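Local atomic coordinates of ribulose bisphosphate carboxylase (Pyrococcus horikoshii, PDB entry 2D69), a protein that probably catalyses the magnesium-dependent addition of carbon dioxide and water to ribulose 1,5-bisphosphate, giving two molecules of 3-phosphoglycerate, in an archaeal route of AMP degradation. Residues 154-159 / 366-371; 220-225 / 245-250; 310-315 / 328-333; 385-390 / 408-413. All coordinates share one frame; numbering follows the deposited sequence.

Interaction 1. Residues 154-159 / 366-371; sequences LTATVP and DLVIQA. With SO4 (sulfate ion), chain E.
The side chain of Gln370 lies obliquely across that of Val158, with Gln370 CD 3.9 Å from Val158 CG2. CG of Gln370 is anti to the backbone N (chi1 -169°), and a bend at chi2 (-71°) swings CD back toward residues 154-159. The amide then works in two directions. Its OE1 accepts the backbone N-H of Val158 in an almost straight bond (Val158 N to Gln370 OE1 3.1 Å), carrying the pairing on past the end of strand 154-157. Its NE2 donates to Ser348 OG and to a bound sulfate (Gln370 NE2 to SO4 O4 3.2 Å). An alanine in place of Gln370 would probably leave the Val158 N-H without this acceptor and the sulfate with one donor fewer.

Behind the amide the strands run parallel, held by alternating backbone bonds such as Ile369 N to Leu154 O at 2.7 Å and Ala371 N to Ala156 O at 2.9 Å. They are the first and last strands of the eight-stranded alpha/beta barrel, and their pairing belongs to its closure. Leu154, Ala156, Val368 and Gln370 share one face of the sheet, where Ala156 CB meets Val368 CG1 at 4.2 Å; Thr155 and Ile369 occupy the other. The sulfate, probably from the crystallisation liquor, also accepts from Gly350 N and Gly373 N, residues predicted, like Gln370, to bind substrate, consistent with its marking a phosphate position.

Interaction 2. Residues 220-225 / 245-250; sequences TKEYLI and GGQYVM
A buried carboxylate does the work of a backbone carbonyl here: Glu222 OE2 accepts the N-H of Gln247 at 2.9 Å from Gln247 N, the donor standing above the carboxylate plane. A water that donates to both Glu222 OE2 and Gln247 OE1 adds a second link. The other oxygen, Glu222 OE1, accepts from Tyr223 N at 2.8 Å and from a water that in turn accepts from Tyr248 N. Arg210 forms a salt bridge to OE2, so an alanine at Glu222 would probably leave Arg210 without this counter-charge and the Gln247 N-H without its acceptor.

The two segments hold the third and fourth strands of the alpha/beta barrel, joined by helix 231-244 in a beta-alpha-beta crossover. They draw together toward their C-terminal ends, where Met250 N donates directly to Ile225 O at 2.9 Å. Leu224 CD2 sits over one face of the Tyr248 ring in a CH-pi contact, 3.5 Å from the ring centroid, while Glu222 CB approaches the edge, 3.7 Å from Tyr248 CD1. The Tyr248 hydroxyl is hydrogen-bonded to Gln309 NE2. The Met250 side chain comes within about 4 Å of those of Lys186, a predicted magnesium ligand, and His278, a predicted proton acceptor.

Interaction 3. Residues 310-315 / 328-333; sequences IHTGTA and RINDFL
Thr312 splits its side chain between two kinds of contact with helix 323-334. With chi1 at 55°, OG1 takes the crowded position between the backbone N and the carbonyl carbon, and there it accepts a hydrogen bond from Asn330 ND2 at 2.7 Å from Thr312 OG1. OG1 lies within 3° of the Asn330 amide plane, which suits donation from a flat amide nitrogen. The same rotamer places the methyl CG2 anti to the carbonyl carbon, against the apolar part of the helix: Thr312 CG2 is 3.5 Å from Ile329 CG2. It is equally close, 3.5 Å, to Leu333 CD1, the two side chains meeting tip to tip.

CD1 of Leu333 thus serves two partners, for it also lies 3.6 Å from Ile310 CG2. The Ile310 and Leu333 side chains cross at about a right angle. CG1 of Ile310 is anti to its backbone N, and it is the branch methyl CG2 that faces the leucine. Ile329, Asn330 and Leu333, at positions i, i+1 and i+4, form one stripe on the helix, apolar except for the single amide that reaches the threonine.

His311, between Ile310 and Thr312 in sequence, points away from the helix; it is predicted to bind substrate. This is the first half of the beta-alpha-beta unit of strand 309-311, helix 323-334 and strand 344-348. The loop between strand 309-311 and helix 323-334 carries Lys318, the predicted transition-state stabiliser. Helix 295-305 packs on Ile310 and Ile329, and Pro345 of strand 344-348 touches Thr312 and Asn330.

Interaction 4. Residues 385-390 / 408-413; sequences GAKALR and SSPELK
A close helix-to-helix contact with a salt bridge at its margin joins Lys387 and Ala388 of helix 382-398 to Glu411 and Leu412 of helix 410-422, on the outside of the barrel; the centre of the contact lies about 30 Å from the centre of the chain. The backbones come remarkably near, Ala388 CA and Leu412 CA being 4.3 Å apart, an approach permitted by the small alanine. Its methyl rests against the first turn of the other helix, with Ala388 CB 3.7 Å from Glu411 O and 4.1 Å from Glu411 CB. That carbonyl oxygen accepts a hydrogen bond from His378 NE2. The Leu412 side chain passes beside helix 382-398, its CD1 4.0 Å from Ala388 O.

Helix 382-398 comes after the last barrel strand, 368-370, beyond the short helix 372-376, and helix 410-422 is the final helix of the modelled chain. The contact joins this C-terminal helix to the outer helical layer of the alpha/beta barrel. Leu389, on another side of helix 382-398, faces inward onto Thr155 and Ala371.

At the margin Lys387 reaches out as an extended chain, while Glu411 bends at chi2 (85°), which turns its CD toward the lysine. The modelled separation of 2.5 Å between Lys387 NZ and Glu411 OE2 is short for a salt bridge, and the fine geometry of the pair is therefore doubtful. Ser409 is the N-cap of helix 410-422: its OG is hydrogen-bonded to Asp391 OD2 of helix 382-398 and also accepts a weak bond from Leu412 N, 3.3 Å from Ser409 OG.

The first three contacts sample one barrel in different ways: strand to strand in interaction 1, strand to strand largely through side chains and water in interaction 2, strand to helix in interaction 3. Interaction 1 touches all the others. Leu154 CD1 lies 4.2 Å from Tyr248 OH of interaction 2, Leu367 CD2 lies 4.1 Å from Asn330 OD1 of interaction 3, and Leu389 CD2 of interaction 4 is 3.8 Å from Ala371 CB. Interactions 3 and 4 are far apart, with centres about 27 Å from each other. Predicted active-site residues lie in or beside interactions 1, 2 and 3, whereas interaction 4 belongs to the outer helical layer, behind strand 368-370, which carries the sulfate-binding Gln370.

Interaction 1. Residues 154-159 / 366-371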
loop_
_atom_site.group_PDB
_atom_site.type_symbol
_atom_site.label_atom_id
_atom_site.label_comp_id
_atom_site.label_asym_id
_atom_site.label_seq_id
_atom_site.Cartn_x
_atom_site.Cartn_y
_atom_site.Cartn_z
ATOM N N LEU A 154 -27.412 21.543 26.635
ATOM C CA LEU A 154 -26.437 22.199 25.764
ATOM C C LEU A 154 -27.201 23.118 24.829
ATOM O O LEU A 154 -28.390 22.904 24.588
ATOM C CB LEU A 154 -25.658 21.164 24.956
ATOM C CG LEU A 154 -24.623 20.307 25.698
ATOM C CD1 LEU A 154 -24.184 19.136 24.799
ATOM C CD2 LEU A 154 -23.421 21.124 26.022
ATOM N N THR A 155 -26.517 24.169 24.370
ATOM C CA THR A 155 -27.067 25.090 23.389
ATOM C C THR A 155 -26.387 25.021 22.022
ATOM O O THR A 155 -25.198 24.708 21.893
ATOM C CB THR A 155 -27.006 26.491 23.883
ATOM O OG1 THR A 155 -25.641 26.878 24.056
ATOM C CG2 THR A 155 -27.690 26.640 25.225
ATOM N N ALA A 156 -27.193 25.314 21.003
ATOM C CA ALA A 156 -26.799 25.271 19.609
ATOM C C ALA A 156 -27.458 26.418 18.879
ATOM O O ALA A 156 -28.569 26.841 19.236
ATOM C CB ALA A 156 -27.229 23.970 18.987
ATOM N N THR A 157 -26.753 26.926 17.861
ATOM C CA THR A 157 -27.298 27.903 16.941
ATOM C C THR A 157 -26.877 27.681 15.477
ATOM O O THR A 157 -25.697 27.582 15.170
ATOM C CB THR A 157 -26.895 29.273 17.391
ATOM O OG1 THR A 157 -27.654 29.611 18.564
ATOM C CG2 THR A 157 -27.370 30.326 16.422
ATOM N N VAL A 158 -27.862 27.623 14.587
ATOM C CA VAL A 158 -27.631 27.717 13.139
ATOM C C VAL A 158 -27.692 29.195 12.759
ATOM O O VAL A 158 -28.675 29.854 13.053
ATOM C CB VAL A 158 -28.762 27.060 12.336
ATOM C CG1 VAL A 158 -28.423 27.066 10.827
ATOM C CG2 VAL A 158 -29.044 25.649 12.844
ATOM N N PRO A 159 -26.667 29.746 12.115
ATOM C CA PRO A 159 -26.754 31.144 11.705
ATOM C C PRO A 159 -27.915 31.387 10.728
ATOM O O PRO A 159 -28.431 30.467 10.081
ATOM C CB PRO A 159 -25.394 31.412 11.055
ATOM C CG PRO A 159 -24.486 30.410 11.649
ATOM C CD PRO A 159 -25.347 29.171 11.797
ATOM N N ASP A 366 -31.701 17.070 29.833
ATOM C CA ASP A 366 -30.915 16.295 28.895
ATOM C C ASP A 366 -31.445 16.574 27.517
ATOM O O ASP A 366 -32.243 15.808 26.967
ATOM C CB ASP A 366 -30.938 14.791 29.222
ATOM C CG ASP A 366 -29.964 14.429 30.340
ATOM O OD1 ASP A 366 -29.058 15.231 30.645
ATOM O OD2 ASP A 366 -30.056 13.389 30.989
ATOM N N LEU A 367 -31.027 17.725 27.011
ATOM C CA LEU A 367 -31.439 18.255 25.721
ATOM C C LEU A 367 -30.305 19.007 25.083
ATOM O O LEU A 367 -29.461 19.604 25.758
ATOM C CB LEU A 367 -32.583 19.256 25.853
ATOM C CG LEU A 367 -33.896 18.804 26.459
ATOM C CD1 LEU A 367 -34.777 20.014 26.621
ATOM C CD2 LEU A 367 -34.598 17.759 25.606
ATOM N N VAL A 368 -30.285 18.983 23.763
ATOM C CA VAL A 368 -29.565 19.989 23.035
ATOM C C VAL A 368 -30.592 20.976 22.547
ATOM O O VAL A 368 -31.550 20.569 21.870
ATOM C CB VAL A 368 -28.829 19.383 21.864
ATOM C CG1 VAL A 368 -28.141 20.462 21.072
ATOM C CG2 VAL A 368 -27.821 18.313 22.341
ATOM N N ILE A 369 -30.396 22.258 22.847
ATOM C CA ILE A 369 -31.440 23.251 22.544
ATOM C C ILE A 369 -30.955 24.146 21.419
ATOM O O ILE A 369 -29.977 24.879 21.588
ATOM C CB ILE A 369 -31.722 24.081 23.777
ATOM C CG1 ILE A 369 -32.381 23.220 24.843
ATOM C CG2 ILE A 369 -32.614 25.273 23.439
ATOM C CD1 ILE A 369 -32.404 23.894 26.200
ATOM N N GLN A 370 -31.577 24.039 20.254
ATOM C CA GLN A 370 -31.148 24.835 19.104
ATOM C C GLN A 370 -32.045 26.081 19.061
ATOM O O GLN A 370 -33.259 25.950 18.895
ATOM C CB GLN A 370 -31.286 24.059 17.795
ATOM C CG GLN A 370 -30.599 24.731 16.554
ATOM C CD GLN A 370 -31.306 26.011 16.038
ATOM O OE1 GLN A 370 -30.648 27.054 15.840
ATOM N NE2 GLN A 370 -32.636 25.947 15.828
ATOM N N ALA A 371 -31.447 27.252 19.187
ATOM C CA ALA A 371 -32.209 28.496 19.205
ATOM C C ALA A 371 -31.624 29.532 18.279
ATOM O O ALA A 371 -31.240 30.627 18.719
ATOM C CB ALA A 371 -32.342 29.039 20.604
HETATM S S SO4 E . -35.241 28.646 14.487
HETATM O O1 SO4 E . -35.200 29.992 13.939
HETATM O O2 SO4 E . -36.605 28.204 14.646
HETATM O O3 SO4 E . -34.586 27.785 13.521
HETATM O O4 SO4 E . -34.506 28.595 15.738
#

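Interaction 2. Residues 220-225 / 245-250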
loop_
_atom_site.group_PDB
_atom_site.type_symbol
_atom_site.label_atom_id
_atom_site.label_comp_id
_atom_site.label_asym_id
_atom_site.label_seq_id
_atom_site.Cartn_x
_atom_site.Cartn_y
_atom_site.Cartn_z
ATOM N N THR A 220 -15.534 24.804 26.642
ATOM C CA THR A 220 -15.442 23.986 25.465
ATOM C C THR A 220 -16.502 24.364 24.400
ATOM O O THR A 220 -17.680 24.521 24.694
ATOM C CB THR A 220 -15.535 22.522 25.876
ATOM O OG1 THR A 220 -14.419 22.191 26.725
ATOM C CG2 THR A 220 -15.387 21.578 24.647
ATOM N N LYS A 221 -16.051 24.490 23.162
ATOM C CA LYS A 221 -16.911 24.835 22.070
ATOM C C LYS A 221 -16.797 23.764 20.976
ATOM O O LYS A 221 -15.717 23.205 20.737
ATOM C CB LYS A 221 -16.549 26.214 21.512
ATOM C CG LYS A 221 -16.467 27.360 22.551
ATOM C CD LYS A 221 -17.804 27.574 23.193
ATOM C CE LYS A 221 -17.805 28.782 24.114
ATOM N NZ LYS A 221 -19.188 28.952 24.686
ATOM N N GLU A 222 -17.908 23.508 20.319
ATOM C CA GLU A 222 -17.952 22.500 19.273
ATOM C C GLU A 222 -18.795 22.948 18.097
ATOM O O GLU A 222 -19.403 24.024 18.113
ATOM C CB GLU A 222 -18.402 21.147 19.821
ATOM C CG GLU A 222 -17.226 20.221 19.993
ATOM C CD GLU A 222 -16.532 19.831 18.680
ATOM O OE1 GLU A 222 -17.138 19.898 17.583
ATOM O OE2 GLU A 222 -15.366 19.408 18.760
ATOM N N TYR A 223 -18.801 22.100 17.074
ATOM C CA TYR A 223 -19.275 22.475 15.755
ATOM C C TYR A 223 -19.929 21.271 15.097
ATOM O O TYR A 223 -19.253 20.315 14.744
ATOM C CB TYR A 223 -18.078 22.961 14.906
ATOM C CG TYR A 223 -18.429 23.511 13.534
ATOM C CD1 TYR A 223 -19.737 23.765 13.168
ATOM C CD2 TYR A 223 -17.446 23.779 12.608
ATOM C CE1 TYR A 223 -20.043 24.227 11.929
ATOM C CE2 TYR A 223 -17.752 24.283 11.352
ATOM C CZ TYR A 223 -19.027 24.487 11.013
ATOM O OH TYR A 223 -19.331 24.962 9.767
ATOM N N LEU A 224 -21.234 21.357 14.914
ATOM C CA LEU A 224 -22.009 20.360 14.260
ATOM C C LEU A 224 -21.927 20.670 12.798
ATOM O O LEU A 224 -22.849 21.224 12.190
ATOM C CB LEU A 224 -23.457 20.397 14.745
ATOM C CG LEU A 224 -23.589 20.380 16.276
ATOM C CD1 LEU A 224 -25.026 20.577 16.668
ATOM C CD2 LEU A 224 -23.048 19.135 16.915
ATOM N N ILE A 225 -20.807 20.271 12.229
ATOM C CA ILE A 225 -20.449 20.583 10.858
ATOM C C ILE A 225 -21.048 19.591 9.918
ATOM O O ILE A 225 -20.912 18.384 10.125
ATOM C CB ILE A 225 -18.899 20.672 10.754
ATOM C CG1 ILE A 225 -18.491 21.124 9.338
ATOM C CG2 ILE A 225 -18.208 19.350 11.115
ATOM C CD1 ILE A 225 -17.131 21.724 9.318
ATOM N N GLY A 245 -9.223 18.455 14.961
ATOM C CA GLY A 245 -9.546 18.485 16.377
ATOM C C GLY A 245 -11.031 18.394 16.686
ATOM O O GLY A 245 -11.405 18.489 17.834
ATOM N N GLY A 246 -11.885 18.248 15.700
ATOM C CA GLY A 246 -13.309 18.201 15.968
ATOM C C GLY A 246 -13.757 16.904 16.582
ATOM O O GLY A 246 -13.172 15.837 16.313
ATOM N N GLN A 247 -14.821 16.966 17.380
ATOM C CA GLN A 247 -15.419 15.766 17.956
ATOM C C GLN A 247 -16.838 15.498 17.541
ATOM O O GLN A 247 -17.455 14.591 18.087
ATOM C CB GLN A 247 -15.313 15.755 19.495
ATOM C CG GLN A 247 -13.874 15.880 19.995
ATOM C CD GLN A 247 -13.674 15.801 21.541
ATOM O OE1 GLN A 247 -13.665 16.840 22.215
ATOM N NE2 GLN A 247 -13.424 14.586 22.070
ATOM N N TYR A 248 -17.371 16.269 16.594
ATOM C CA TYR A 248 -18.732 16.090 16.074
ATOM C C TYR A 248 -18.822 16.228 14.546
ATOM O O TYR A 248 -18.152 17.036 13.945
ATOM C CB TYR A 248 -19.616 17.217 16.623
ATOM C CG TYR A 248 -20.408 17.110 17.925
ATOM C CD1 TYR A 248 -20.097 17.947 19.037
ATOM C CD2 TYR A 248 -21.524 16.345 18.011
ATOM C CE1 TYR A 248 -20.922 17.986 20.152
ATOM C CE2 TYR A 248 -22.323 16.340 19.150
ATOM C CZ TYR A 248 -22.022 17.173 20.212
ATOM O OH TYR A 248 -22.853 17.187 21.286
ATOM N N VAL A 249 -19.665 15.417 13.926
ATOM C CA VAL A 249 -20.145 15.667 12.573
ATOM C C VAL A 249 -21.648 15.588 12.589
ATOM O O VAL A 249 -22.243 14.839 13.384
ATOM C CB VAL A 249 -19.534 14.663 11.554
ATOM C CG1 VAL A 249 -18.052 14.790 11.561
ATOM C CG2 VAL A 249 -19.879 13.206 11.890
ATOM N N MET A 250 -22.262 16.317 11.652
ATOM C CA MET A 250 -23.669 16.338 11.450
ATOM C C MET A 250 -23.953 15.623 10.131
ATOM O O MET A 250 -23.261 15.833 9.126
ATOM C CB MET A 250 -24.169 17.778 11.364
ATOM C CG MET A 250 -25.547 17.927 10.618
ATOM S SD MET A 250 -26.101 19.650 10.774
ATOM C CE MET A 250 -27.010 19.738 9.343
HETATM O O HOH W 1 -16.412 18.862 15.151
HETATM O O HOH W 2 -13.622 19.206 20.944
#

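Interaction 3. Residues 310-315 / 328-333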
loop_
_atom_site.group_PDB
_atom_site.type_symbol
_atom_site.label_atom_id
_atom_site.label_comp_id
_atom_site.label_asym_id
_atom_site.label_seq_id
_atom_site.Cartn_x
_atom_site.Cartn_y
_atom_site.Cartn_z
ATOM N N ILE A 310 -30.330 13.608 18.145
ATOM C CA ILE A 310 -31.242 13.670 16.990
ATOM C C ILE A 310 -32.418 14.597 17.302
ATOM O O ILE A 310 -32.914 14.636 18.443
ATOM C CB ILE A 310 -31.748 12.241 16.587
ATOM C CG1 ILE A 310 -32.571 12.263 15.311
ATOM C CG2 ILE A 310 -32.578 11.649 17.684
ATOM C CD1 ILE A 310 -32.825 10.904 14.737
ATOM N N HIS A 311 -32.821 15.355 16.280
ATOM C CA HIS A 311 -33.952 16.277 16.337
ATOM C C HIS A 311 -35.196 15.474 16.559
ATOM O O HIS A 311 -35.398 14.532 15.826
ATOM C CB HIS A 311 -34.096 17.027 14.986
ATOM C CG HIS A 311 -33.024 18.053 14.736
ATOM N ND1 HIS A 311 -33.104 19.342 15.219
ATOM C CD2 HIS A 311 -31.869 17.991 14.027
ATOM C CE1 HIS A 311 -32.023 20.016 14.850
ATOM N NE2 HIS A 311 -31.266 19.226 14.111
ATOM N N THR A 312 -36.029 15.847 17.532
ATOM C CA THR A 312 -37.367 15.226 17.716
ATOM C C THR A 312 -38.633 16.137 17.646
ATOM O O THR A 312 -39.740 15.588 17.639
ATOM C CB THR A 312 -37.418 14.503 19.048
ATOM O OG1 THR A 312 -37.059 15.422 20.079
ATOM C CG2 THR A 312 -36.323 13.396 19.117
ATOM N N GLY A 313 -38.482 17.464 17.633
ATOM C CA GLY A 313 -39.623 18.405 17.768
ATOM C C GLY A 313 -39.679 19.161 19.108
ATOM O O GLY A 313 -38.906 18.826 19.990
ATOM N N THR A 314 -40.566 20.163 19.276
ATOM C CA THR A 314 -40.726 20.913 20.572
ATOM C C THR A 314 -42.143 21.353 20.962
ATOM O O THR A 314 -43.072 21.280 20.141
ATOM C CB THR A 314 -39.947 22.223 20.556
ATOM O OG1 THR A 314 -40.402 23.049 19.465
ATOM C CG2 THR A 314 -38.491 21.945 20.325
ATOM N N ALA A 315 -42.265 21.870 22.198
ATOM C CA ALA A 315 -43.500 22.469 22.696
ATOM C C ALA A 315 -43.307 23.972 23.040
ATOM O O ALA A 315 -42.749 24.393 24.084
ATOM C CB ALA A 315 -44.073 21.679 23.867
ATOM N N ARG A 328 -42.912 10.831 24.065
ATOM C CA ARG A 328 -42.685 9.411 23.874
ATOM C C ARG A 328 -41.302 9.186 23.213
ATOM O O ARG A 328 -40.499 8.373 23.692
ATOM C CB ARG A 328 -43.801 8.783 23.020
ATOM C CG ARG A 328 -43.744 7.243 22.895
ATOM C CD ARG A 328 -44.817 6.602 21.966
ATOM N NE ARG A 328 -46.015 7.437 21.915
ATOM C CZ ARG A 328 -46.932 7.531 22.885
ATOM N NH1 ARG A 328 -46.811 6.804 23.997
ATOM N NH2 ARG A 328 -47.987 8.345 22.738
ATOM N N ILE A 329 -41.023 9.942 22.157
ATOM C CA ILE A 329 -39.762 9.795 21.467
ATOM C C ILE A 329 -38.592 10.102 22.383
ATOM O O ILE A 329 -37.625 9.324 22.411
ATOM C CB ILE A 329 -39.715 10.627 20.211
ATOM C CG1 ILE A 329 -40.798 10.115 19.252
ATOM C CG2 ILE A 329 -38.336 10.502 19.534
ATOM C CD1 ILE A 329 -41.157 11.042 18.151
ATOM N N ASN A 330 -38.650 11.214 23.113
ATOM C CA ASN A 330 -37.525 11.606 23.959
ATOM C C ASN A 330 -37.295 10.587 25.065
ATOM O O ASN A 330 -36.144 10.309 25.409
ATOM C CB ASN A 330 -37.737 12.986 24.624
ATOM C CG ASN A 330 -37.581 14.189 23.649
ATOM O OD1 ASN A 330 -37.566 15.347 24.097
ATOM N ND2 ASN A 330 -37.493 13.934 22.350
ATOM N N ASP A 331 -38.403 10.071 25.633
ATOM C CA ASP A 331 -38.351 9.082 26.697
ATOM C C ASP A 331 -37.628 7.833 26.205
ATOM O O ASP A 331 -36.782 7.298 26.886
ATOM C CB ASP A 331 -39.770 8.681 27.177
ATOM C CG ASP A 331 -40.417 9.742 28.082
ATOM O OD1 ASP A 331 -41.588 9.536 28.471
ATOM O OD2 ASP A 331 -39.850 10.801 28.439
ATOM N N PHE A 332 -38.000 7.368 25.026
ATOM C CA PHE A 332 -37.270 6.289 24.381
ATOM C C PHE A 332 -35.792 6.621 24.169
ATOM O O PHE A 332 -34.930 5.858 24.558
ATOM C CB PHE A 332 -37.876 5.914 23.025
ATOM C CG PHE A 332 -36.924 5.140 22.198
ATOM C CD1 PHE A 332 -36.626 3.812 22.550
ATOM C CD2 PHE A 332 -36.203 5.755 21.159
ATOM C CE1 PHE A 332 -35.636 3.108 21.857
ATOM C CE2 PHE A 332 -35.233 5.036 20.441
ATOM C CZ PHE A 332 -34.953 3.705 20.796
ATOM N N LEU A 333 -35.485 7.750 23.556
ATOM C CA LEU A 333 -34.096 8.119 23.300
ATOM C C LEU A 333 -33.235 8.051 24.566
ATOM O O LEU A 333 -32.027 7.672 24.501
ATOM C CB LEU A 333 -33.978 9.490 22.660
ATOM C CG LEU A 333 -34.442 9.548 21.179
ATOM C CD1 LEU A 333 -34.364 10.977 20.719
ATOM C CD2 LEU A 333 -33.612 8.707 20.236
#

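Interaction 4. Residues 385-390 / 408-413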
loop_
_atom_site.group_PDB
_atom_site.type_symbol
_atom_site.label_atom_id
_atom_site.label_comp_id
_atom_site.label_asym_id
_atom_site.label_seq_id
_atom_site.Cartn_x
_atom_site.Cartn_y
_atom_site.Cartn_z
ATOM N N GLY A 385 -27.480 37.710 22.185
ATOM C CA GLY A 385 -28.529 36.701 22.174
ATOM C C GLY A 385 -28.104 35.397 22.804
ATOM O O GLY A 385 -28.892 34.682 23.423
ATOM N N ALA A 386 -26.863 35.021 22.557
ATOM C CA ALA A 386 -26.372 33.764 23.074
ATOM C C ALA A 386 -26.313 33.858 24.587
ATOM O O ALA A 386 -26.674 32.899 25.259
ATOM C CB ALA A 386 -25.012 33.444 22.511
ATOM N N LYS A 387 -25.877 35.025 25.103
ATOM C CA LYS A 387 -25.766 35.191 26.534
ATOM C C LYS A 387 -27.152 35.099 27.141
ATOM O O LYS A 387 -27.315 34.494 28.190
ATOM C CB LYS A 387 -25.110 36.509 26.938
ATOM C CG LYS A 387 -24.688 36.516 28.446
ATOM C CD LYS A 387 -24.128 37.865 28.926
ATOM C CE LYS A 387 -24.349 38.059 30.464
ATOM N NZ LYS A 387 -24.510 39.487 30.894
ATOM N N ALA A 388 -28.142 35.652 26.449
ATOM C CA ALA A 388 -29.506 35.687 26.975
ATOM C C ALA A 388 -30.044 34.264 27.096
ATOM O O ALA A 388 -30.712 33.911 28.061
ATOM C CB ALA A 388 -30.406 36.511 26.080
ATOM N N LEU A 389 -29.736 33.449 26.109
ATOM C CA LEU A 389 -30.169 32.060 26.112
ATOM C C LEU A 389 -29.508 31.301 27.282
ATOM O O LEU A 389 -30.182 30.598 28.046
ATOM C CB LEU A 389 -29.827 31.413 24.789
ATOM C CG LEU A 389 -30.383 29.988 24.591
ATOM C CD1 LEU A 389 -31.914 29.973 24.481
ATOM C CD2 LEU A 389 -29.715 29.336 23.377
ATOM N N ARG A 390 -28.199 31.465 27.431
ATOM C CA ARG A 390 -27.458 30.800 28.526
ATOM C C ARG A 390 -27.971 31.259 29.886
ATOM O O ARG A 390 -28.048 30.469 30.806
ATOM C CB ARG A 390 -25.956 31.040 28.417
ATOM C CG ARG A 390 -25.241 30.188 27.306
ATOM C CD ARG A 390 -25.050 28.675 27.643
ATOM N NE ARG A 390 -24.336 28.533 28.930
ATOM C CZ ARG A 390 -23.014 28.664 29.095
ATOM N NH1 ARG A 390 -22.210 28.895 28.070
ATOM N NH2 ARG A 390 -22.478 28.488 30.298
ATOM N N SER A 408 -29.854 41.192 36.777
ATOM C CA SER A 408 -28.401 41.058 36.702
ATOM C C SER A 408 -27.942 40.632 35.289
ATOM O O SER A 408 -26.757 40.381 35.079
ATOM C CB SER A 408 -27.924 40.044 37.760
ATOM O OG SER A 408 -28.448 38.740 37.492
ATOM N N SER A 409 -28.869 40.572 34.327
ATOM C CA SER A 409 -28.561 40.196 32.938
ATOM C C SER A 409 -29.227 41.114 31.902
ATOM O O SER A 409 -30.370 40.859 31.499
ATOM C CB SER A 409 -29.040 38.777 32.660
ATOM O OG SER A 409 -28.728 38.421 31.332
ATOM N N PRO A 410 -28.530 42.165 31.470
ATOM C CA PRO A 410 -29.078 43.097 30.465
ATOM C C PRO A 410 -29.544 42.405 29.170
ATOM O O PRO A 410 -30.512 42.846 28.539
ATOM C CB PRO A 410 -27.895 44.041 30.175
ATOM C CG PRO A 410 -27.101 44.012 31.462
ATOM C CD PRO A 410 -27.178 42.564 31.908
ATOM N N GLU A 411 -28.869 41.324 28.796
ATOM C CA GLU A 411 -29.179 40.638 27.553
ATOM C C GLU A 411 -30.520 39.942 27.688
ATOM O O GLU A 411 -31.385 40.006 26.804
ATOM C CB GLU A 411 -28.058 39.655 27.192
ATOM C CG GLU A 411 -26.748 40.338 26.823
ATOM C CD GLU A 411 -25.861 40.695 28.005
ATOM O OE1 GLU A 411 -24.816 41.298 27.735
ATOM O OE2 GLU A 411 -26.167 40.380 29.186
ATOM N N LEU A 412 -30.710 39.287 28.818
ATOM C CA LEU A 412 -31.953 38.585 29.061
ATOM C C LEU A 412 -33.072 39.611 29.241
ATOM O O LEU A 412 -34.177 39.418 28.776
ATOM C CB LEU A 412 -31.810 37.656 30.272
ATOM C CG LEU A 412 -33.111 36.983 30.691
ATOM C CD1 LEU A 412 -33.689 36.100 29.551
ATOM C CD2 LEU A 412 -32.909 36.211 31.994
ATOM N N LYS A 413 -32.780 40.730 29.898
ATOM C CA LYS A 413 -33.794 41.782 30.066
ATOM C C LYS A 413 -34.299 42.273 28.695
ATOM O O LYS A 413 -35.497 42.396 28.498
ATOM C CB LYS A 413 -33.237 42.936 30.911
ATOM C CG LYS A 413 -34.298 43.905 31.499
ATOM C CD LYS A 413 -33.611 45.081 32.158
ATOM C CE LYS A 413 -34.460 45.740 33.225
ATOM N NZ LYS A 413 -33.941 47.127 33.521
#